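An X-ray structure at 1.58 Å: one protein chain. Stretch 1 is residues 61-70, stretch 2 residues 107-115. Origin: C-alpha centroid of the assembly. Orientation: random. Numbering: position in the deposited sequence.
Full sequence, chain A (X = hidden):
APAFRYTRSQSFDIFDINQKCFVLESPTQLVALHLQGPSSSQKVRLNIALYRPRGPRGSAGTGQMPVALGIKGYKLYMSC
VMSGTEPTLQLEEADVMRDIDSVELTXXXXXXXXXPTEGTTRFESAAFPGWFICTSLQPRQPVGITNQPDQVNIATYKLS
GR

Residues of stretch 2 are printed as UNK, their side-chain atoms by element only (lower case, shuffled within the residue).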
# COMPACT_ATOMS: atom_id res chain seq x y z
N GLY A 61 -9.43 -14.24 3.62
CA GLY A 61 -10.41 -13.34 4.24
C GLY A 61 -10.17 -11.96 3.65
O GLY A 61 -9.17 -11.32 3.98
N THR A 62 -11.07 -11.51 2.78
CA THR A 62 -10.78 -10.39 1.87
C THR A 62 -12.04 -9.61 1.46
O THR A 62 -12.94 -10.17 0.82
CB THR A 62 -10.12 -10.90 0.58
OG1 THR A 62 -10.95 -11.89 -0.04
CG2 THR A 62 -8.78 -11.54 0.87
N GLY A 63 -12.09 -8.33 1.81
CA GLY A 63 -13.22 -7.46 1.46
C GLY A 63 -13.01 -6.79 0.11
O GLY A 63 -12.15 -5.90 -0.04
N GLN A 64 -13.82 -7.19 -0.87
CA GLN A 64 -13.57 -6.84 -2.27
C GLN A 64 -13.67 -5.36 -2.68
O GLN A 64 -14.75 -4.77 -2.77
CB GLN A 64 -14.34 -7.75 -3.22
CG GLN A 64 -13.66 -9.11 -3.37
CD GLN A 64 -13.50 -9.52 -4.81
OE1 GLN A 64 -12.43 -9.99 -5.22
NE2 GLN A 64 -14.55 -9.33 -5.60
N MET A 65 -12.49 -4.78 -2.88
CA MET A 65 -12.21 -3.64 -3.73
C MET A 65 -10.74 -3.92 -4.00
O MET A 65 -9.88 -3.45 -3.26
CB MET A 65 -12.29 -2.31 -2.99
CG MET A 65 -13.57 -1.52 -3.13
SD MET A 65 -13.35 0.09 -2.31
CE MET A 65 -12.49 1.01 -3.58
N PRO A 66 -10.45 -4.72 -5.03
CA PRO A 66 -9.06 -5.07 -5.29
C PRO A 66 -8.37 -3.91 -6.00
O PRO A 66 -8.95 -3.33 -6.94
CB PRO A 66 -9.16 -6.31 -6.19
CG PRO A 66 -10.54 -6.22 -6.86
CD PRO A 66 -11.39 -5.28 -6.02
N VAL A 67 -7.19 -3.53 -5.52
CA VAL A 67 -6.47 -2.37 -6.05
C VAL A 67 -4.99 -2.67 -6.22
O VAL A 67 -4.45 -3.56 -5.55
CB VAL A 67 -6.60 -1.11 -5.14
CG1 VAL A 67 -8.05 -0.68 -5.00
CG2 VAL A 67 -5.98 -1.35 -3.72
N ALA A 68 -4.32 -1.93 -7.11
CA ALA A 68 -2.85 -1.87 -7.10
C ALA A 68 -2.49 -0.48 -6.60
O ALA A 68 -3.23 0.48 -6.86
CB ALA A 68 -2.26 -2.12 -8.48
N LEU A 69 -1.35 -0.37 -5.92
CA LEU A 69 -0.94 0.90 -5.28
C LEU A 69 0.31 1.43 -5.96
O LEU A 69 1.41 0.92 -5.75
CB LEU A 69 -0.70 0.68 -3.80
CG LEU A 69 -1.92 0.10 -3.07
CD1 LEU A 69 -1.55 -0.15 -1.62
CD2 LEU A 69 -3.09 1.08 -3.17
N GLY A 70 0.11 2.44 -6.81
CA GLY A 70 1.20 3.07 -7.53
C GLY A 70 1.77 4.21 -6.70
O GLY A 70 1.03 4.93 -6.02
N UNK A 107 0.77 -10.51 -6.71
CA UNK A 107 1.64 -9.78 -5.77
C UNK A 107 1.32 -8.28 -5.71
O UNK A 107 1.55 -7.63 -4.67
n UNK A 107 5.73 -8.96 -8.69
c UNK A 107 5.06 -9.69 -7.61
c UNK A 107 3.14 -9.98 -6.09
n UNK A 107 6.36 -8.62 -10.88
n UNK A 107 4.95 -10.36 -10.35
c UNK A 107 5.70 -9.33 -9.97
c UNK A 107 3.64 -9.26 -7.35
N UNK A 108 0.78 -7.75 -6.81
CA UNK A 108 0.48 -6.32 -6.89
C UNK A 108 -0.89 -5.95 -6.34
O UNK A 108 -1.17 -4.76 -6.22
c UNK A 108 1.88 -5.85 -8.93
c UNK A 108 2.84 -4.93 -8.50
c UNK A 108 2.21 -6.77 -9.92
c UNK A 108 0.50 -5.85 -8.34
c UNK A 108 4.45 -5.85 -10.05
c UNK A 108 3.51 -6.77 -10.48
c UNK A 108 4.12 -4.91 -9.06
N UNK A 109 -1.73 -6.94 -6.03
CA UNK A 109 -3.11 -6.66 -5.64
C UNK A 109 -3.28 -6.65 -4.12
O UNK A 109 -2.79 -7.54 -3.42
c UNK A 109 -4.10 -7.53 -7.83
c UNK A 109 -4.53 -6.14 -8.32
c UNK A 109 -4.11 -7.67 -6.30
c UNK A 109 -5.55 -7.49 -5.77
N UNK A 110 -3.97 -5.62 -3.65
CA UNK A 110 -4.38 -5.48 -2.24
C UNK A 110 -5.87 -5.30 -2.22
O UNK A 110 -6.45 -4.76 -3.16
c UNK A 110 -1.55 -4.73 -0.39
c UNK A 110 -1.45 -4.04 -2.69
c UNK A 110 -0.03 -4.12 -2.66
c UNK A 110 0.62 -4.53 -1.50
c UNK A 110 -2.21 -4.34 -1.56
c UNK A 110 -0.14 -4.83 -0.34
c UNK A 110 -3.72 -4.25 -1.59
N UNK A 111 -6.53 -5.76 -1.15
CA UNK A 111 -7.92 -5.37 -0.93
C UNK A 111 -7.98 -4.13 -0.07
O UNK A 111 -7.43 -4.07 1.04
c UNK A 111 -8.15 -9.92 -2.01
o UNK A 111 -9.20 -10.85 -4.00
c UNK A 111 -9.80 -8.69 -3.24
c UNK A 111 -8.69 -6.52 -0.30
c UNK A 111 -9.67 -7.63 -2.36
c UNK A 111 -8.04 -8.83 -1.09
c UNK A 111 -8.80 -7.69 -1.26
c UNK A 111 -9.05 -9.81 -3.07
N UNK A 112 -8.59 -3.11 -0.65
CA UNK A 112 -8.82 -1.86 0.04
C UNK A 112 -10.04 -2.07 0.93
O UNK A 112 -11.14 -2.36 0.43
c UNK A 112 -9.13 -0.76 -0.96
c UNK A 112 -9.58 1.73 -1.20
c UNK A 112 -10.19 4.11 -0.96
c UNK A 112 -9.46 0.53 -0.26
n UNK A 112 -9.60 4.41 -2.12
n UNK A 112 -10.77 5.08 -0.25
n UNK A 112 -10.18 2.86 -0.50
N UNK A 113 -9.84 -1.96 2.24
CA UNK A 113 -10.92 -2.24 3.20
C UNK A 113 -11.30 -0.93 3.87
O UNK A 113 -10.60 -0.46 4.76
c UNK A 113 -9.24 -5.40 4.72
c UNK A 113 -10.46 -3.29 4.22
c UNK A 113 -10.98 -5.36 2.98
c UNK A 113 -9.88 -4.58 3.62
N UNK A 114 -12.39 -0.34 3.41
CA UNK A 114 -12.83 0.93 3.97
C UNK A 114 -13.81 0.74 5.12
O UNK A 114 -14.66 -0.17 5.10
c UNK A 114 -12.56 2.34 1.88
o UNK A 114 -13.07 2.72 0.80
o UNK A 114 -11.33 2.45 2.14
c UNK A 114 -13.52 1.77 2.91
N UNK A 115 -13.69 1.62 6.11
CA UNK A 115 -14.63 1.71 7.22
C UNK A 115 -15.33 3.03 6.96
O UNK A 115 -14.85 4.09 7.39
o UNK A 115 -13.31 0.40 8.78
c UNK A 115 -13.88 1.70 8.55
O HOH W 1 0.33 -2.58 -6.26

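Position 107 carries seven side-chain atoms: three carbons, a nitrogen, then a carbon bearing two more nitrogens. They touch nothing on stretch 1. This is a guanidinium, so the residue is Arg107; its side chain is out of reach of stretch 1 and contributes nothing to the contact.

Position 108 has one carbon leading to a ring of six carbons with no heteroatom; the ring leads away from stretch 1, and the backbone oxygen meets Ala68 CA. The bare ring defines Phe108. Its backbone does the work: Phe108 O lies 3.5 Å from Ala68 CA in a CA-H...O contact, and water 1 donates to Phe108 O (2.6 Å from the water O) while accepting from Leu69 N (2.8 Å from the water O).

Position 109 shows four carbons, forked at the first, with one arm two carbons long; a carbon of the fork packs on Pro66 CB. The fork at CB identifies Ile109. Its CG2 is 3.8 Å from Pro66 CB, and its CA approaches Val67 O at 3.4 Å.

Position 110 again has one carbon and a bare six-carbon ring, with Leu69 CD1 over one ring face, hence Phe110. Leu69 CD1 is 4.0 Å from Phe110 CD1, and Val67 CG2 is 4.2 Å from Phe110 CB.

Position 111 has eight side-chain atoms, one carbon then a six-carbon ring bearing one oxygen; Thr62 CB lies over the ring face and Gln64 OE1 at its edge. This is Tyr111. Thr62 CB lies 3.7 Å from the Tyr111 ring centroid, 27° off the normal, a CH-pi contact. Gln64 OE1 is 3.5 Å from Tyr111 CE1, and Pro66 CB is 3.8 Å from the same CE1.

Position 112 repeats the three-carbon, one-nitrogen, CN2 pattern, its third carbon against Met65 CE, and is Arg112. Its chain is extended, with chi1 to chi3 all t, and its CD lies 3.8 Å from Met65 CE.

Position 113 has four carbons forked at the second, one terminal methyl reaching Gly63 O, giving Leu113. Its CD2 is 3.3 Å from Gly63 O, and an ideal CB on Gly63 would clash with this methyl.

Position 114 has two carbons, the second carrying two oxygens, one of which approaches Met65 SD: Asp114. Its OD2 is 4.1 Å from Met65 SD, a contact and not a hydrogen bond. Its OD1 accepts from Arg112 NE at 2.9 Å (174°), a salt bridge within the stretch.

Position 115, one carbon and one oxygen, touches nothing on stretch 1 and is Ser115.

The contact rests on an antiparallel backbone pairing. Val67 N to Phe110 O and Phe110 N to Val67 O, both 2.8 Å, form a reciprocal pair, and Arg112 N to Met65 O at 2.9 Å extends it. Pro66, which has no N-H to donate, faces Tyr111 in the non-hydrogen-bonded pair. Side chains alternate: Pro66 and Tyr111 share one sheet face, Val67 and Phe110 the other. In all, 706 Å² is buried, with Tyr111 the residue most covered.

Stretch 2, residues 107-115: RFIFYRLDS
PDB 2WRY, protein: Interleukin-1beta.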